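Local coordinates for fiber protein (Raptor siadenovirus a, PDB 5FJL) that forms the trimeric head domain of the adenovirus fibre, the capsid spike through which the virus probably attaches to its host cell receptor, at residues N69-R73 with I163-H167. Numbering follows the deposited sequence.
Sequences NYGLR and IVTVH
The ring of Y70 reaches across to the backbone of 163-167 where that strand carries a classic beta bulge, V164 and T165 both facing L118 of strand 115-122. V164 O and the CA of T165 meet the ring at its edge. Y70 CE2 lies 3.7 Å from V164 O, which sits in the plane of the ring. Further along, V166 CG1 lies oblique to the ring, 4.0 Å from Y70 CZ, and the Y70 and V166 side chains cross at about a right angle. A chi1 of 89° sets CG of Y70 between its backbone N and carbonyl carbon and turns the ring toward 163-167. On the far side of G71, L72 sends CD2 to within 3.9 Å of V164 CG1, a purely apolar touch.

No direct hydrogen bond joins the two segments; two waters do that work. The first is held by Y70 OH, T165 OG1 and the backbone N of V166, from which it accepts. Strands 71-75 and 78-87 pair as an antiparallel hairpin projecting from the fibre head, and the contact lies at its base, against strand 160-171. G71 bonds through its backbone to T82 on the other arm of the hairpin. A second subunit of the trimer packs here too: its Q135 lies against L72 and its L149 against V164. T165 OG1 makes a weak hydrogen bond to that same Q135 and also grips the second water at 2.7 Å, which in turn accepts from the backbone N of L72 at 3.2 Å.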
ATOM      1  N   ASN A  69      17.507   1.753   9.800  1.00 31.27           N
ATOM      2  CA  ASN A  69      18.116   3.088  10.064  1.00 37.18           C
ATOM      3  C   ASN A  69      17.247   4.276   9.685  1.00 33.48           C
ATOM      4  O   ASN A  69      17.742   5.330   9.307  1.00 38.22           O
ATOM      5  CB  ASN A  69      19.480   3.250   9.373  1.00 40.76           C
ATOM      6  CG  ASN A  69      20.414   2.112   9.677  1.00 46.78           C
ATOM      7  OD1 ASN A  69      20.814   1.372   8.780  1.00 48.15           O
ATOM      8  ND2 ASN A  69      20.732   1.935  10.956  1.00 52.31           N
ATOM      9  N   TYR A  70      15.944   4.087   9.786  1.00 33.44           N
ATOM     10  CA  TYR A  70      15.012   5.151   9.467  1.00 32.67           C
ATOM     11  C   TYR A  70      13.687   4.804  10.122  1.00 31.70           C
ATOM     12  O   TYR A  70      13.495   3.672  10.550  1.00 34.32           O
ATOM     13  CB  TYR A  70      14.861   5.273   7.929  1.00 34.57           C
ATOM     14  CG  TYR A  70      13.794   4.399   7.413  1.00 30.30           C
ATOM     15  CD1 TYR A  70      13.976   3.040   7.313  1.00 31.03           C
ATOM     16  CD2 TYR A  70      12.556   4.913   7.098  1.00 30.45           C
ATOM     17  CE1 TYR A  70      12.952   2.202   6.908  1.00 35.60           C
ATOM     18  CE2 TYR A  70      11.535   4.087   6.663  1.00 35.07           C
ATOM     19  CZ  TYR A  70      11.743   2.725   6.600  1.00 33.31           C
ATOM     20  OH  TYR A  70      10.764   1.867   6.183  1.00 41.44           O
ATOM     21  N   GLY A  71      12.788   5.781  10.187  1.00 30.91           N
ATOM     22  CA  GLY A  71      11.379   5.559  10.523  1.00 29.59           C
ATOM     23  C   GLY A  71      10.777   6.660  11.387  1.00 28.75           C
ATOM     24  O   GLY A  71      11.449   7.646  11.710  1.00 25.02           O
ATOM     25  N   LEU A  72       9.489   6.459  11.724  1.00 27.98           N
ATOM     26  CA  LEU A  72       8.709   7.341  12.596  1.00 26.19           C
ATOM     27  C   LEU A  72       8.818   6.974  14.082  1.00 25.60           C
ATOM     28  O   LEU A  72       8.929   5.814  14.430  1.00 26.53           O
ATOM     29  CB  LEU A  72       7.223   7.305  12.204  1.00 26.23           C
ATOM     30  CG  LEU A  72       6.750   7.642  10.778  1.00 29.46           C
ATOM     31  CD1 LEU A  72       5.236   7.526  10.656  1.00 30.66           C
ATOM     32  CD2 LEU A  72       7.201   9.041  10.414  1.00 30.59           C
ATOM     33  N   ARG A  73       8.734   7.995  14.937  1.00 24.53           N
ATOM     34  CA  ARG A  73       8.623   7.792  16.387  1.00 24.62           C
ATOM     35  C   ARG A  73       7.747   8.871  16.965  1.00 22.28           C
ATOM     36  O   ARG A  73       7.652   9.976  16.426  1.00 24.22           O
ATOM     37  CB  ARG A  73      10.007   7.802  17.051  1.00 29.09           C
ATOM     38  CG  ARG A  73      10.861   8.984  16.679  1.00 33.65           C
ATOM     39  CD  ARG A  73      12.347   8.854  17.093  1.00 39.80           C
ATOM     40  NE  ARG A  73      13.072  10.094  16.751  1.00 42.44           N
ATOM     41  CZ  ARG A  73      13.605  10.393  15.557  1.00 42.29           C
ATOM     42  NH1 ARG A  73      13.571   9.530  14.549  1.00 35.72           N
ATOM     43  NH2 ARG A  73      14.210  11.568  15.379  1.00 48.05           N
ATOM     44  N   ILE A 163      12.514   8.848   1.831  1.00 15.42           N
ATOM     45  CA  ILE A 163      11.501   7.831   2.171  1.00 15.55           C
ATOM     46  C   ILE A 163      11.135   8.029   3.635  1.00 15.95           C
ATOM     47  O   ILE A 163      11.972   7.817   4.515  1.00 17.68           O
ATOM     48  CB  ILE A 163      12.002   6.387   1.937  1.00 16.59           C
ATOM     49  CG1 ILE A 163      12.533   6.201   0.504  1.00 17.66           C
ATOM     50  CG2 ILE A 163      10.929   5.386   2.337  1.00 17.50           C
ATOM     51  CD1 ILE A 163      13.017   4.818   0.195  1.00 19.58           C
ATOM     52  N   VAL A 164       9.910   8.430   3.893  1.00 16.10           N
ATOM     53  CA  VAL A 164       9.429   8.684   5.233  1.00 16.78           C
ATOM     54  C   VAL A 164       8.992   7.385   5.909  1.00 18.31           C
ATOM     55  O   VAL A 164       9.401   7.078   7.024  1.00 19.62           O
ATOM     56  CB  VAL A 164       8.282   9.685   5.224  1.00 17.78           C
ATOM     57  CG1 VAL A 164       7.722   9.866   6.644  1.00 18.70           C
ATOM     58  CG2 VAL A 164       8.732  11.015   4.625  1.00 19.52           C
ATOM     59  N   THR A 165       8.190   6.613   5.200  1.00 18.32           N
ATOM     60  CA  THR A 165       7.789   5.291   5.711  1.00 20.24           C
ATOM     61  C   THR A 165       7.392   4.428   4.499  1.00 16.52           C
ATOM     62  O   THR A 165       7.045   4.944   3.449  1.00 17.96           O
ATOM     63  CB  THR A 165       6.741   5.438   6.822  1.00 24.28           C
ATOM     64  OG1 THR A 165       6.743   4.260   7.673  1.00 25.27           O
ATOM     65  CG2 THR A 165       5.460   5.734   6.198  1.00 23.66           C
ATOM     66  N   VAL A 166       7.598   3.118   4.655  1.00 15.98           N
ATOM     67  CA  VAL A 166       7.300   2.169   3.567  1.00 15.86           C
ATOM     68  C   VAL A 166       6.797   0.867   4.184  1.00 14.82           C
ATOM     69  O   VAL A 166       7.258   0.403   5.222  1.00 15.59           O
ATOM     70  CB  VAL A 166       8.513   1.978   2.616  1.00 17.45           C
ATOM     71  CG1 VAL A 166       9.753   1.550   3.362  1.00 20.41           C
ATOM     72  CG2 VAL A 166       8.204   1.030   1.479  1.00 16.87           C
ATOM     73  N   HIS A 167       5.801   0.282   3.540  1.00 14.20           N
ATOM     74  CA  HIS A 167       5.291  -1.021   3.976  1.00 14.06           C
ATOM     75  C   HIS A 167       6.390  -2.074   3.739  1.00 14.34           C
ATOM     76  O   HIS A 167       7.132  -1.978   2.758  1.00 14.47           O
ATOM     77  CB  HIS A 167       4.019  -1.385   3.196  1.00 14.26           C
ATOM     78  CG  HIS A 167       3.319  -2.604   3.713  1.00 14.87           C
ATOM     79  ND1 HIS A 167       2.552  -2.593   4.857  1.00 15.13           N
ATOM     80  CD2 HIS A 167       3.332  -3.883   3.290  1.00 16.03           C
ATOM     81  CE1 HIS A 167       2.106  -3.806   5.104  1.00 16.48           C
ATOM     82  NE2 HIS A 167       2.550  -4.608   4.153  1.00 15.71           N
TER
HETATM   83  O   HOH W   1       8.657   2.549   7.436  1.00 38.75           O
HETATM   84  O   HOH W   2       7.704   4.369  10.159  1.00 36.80           O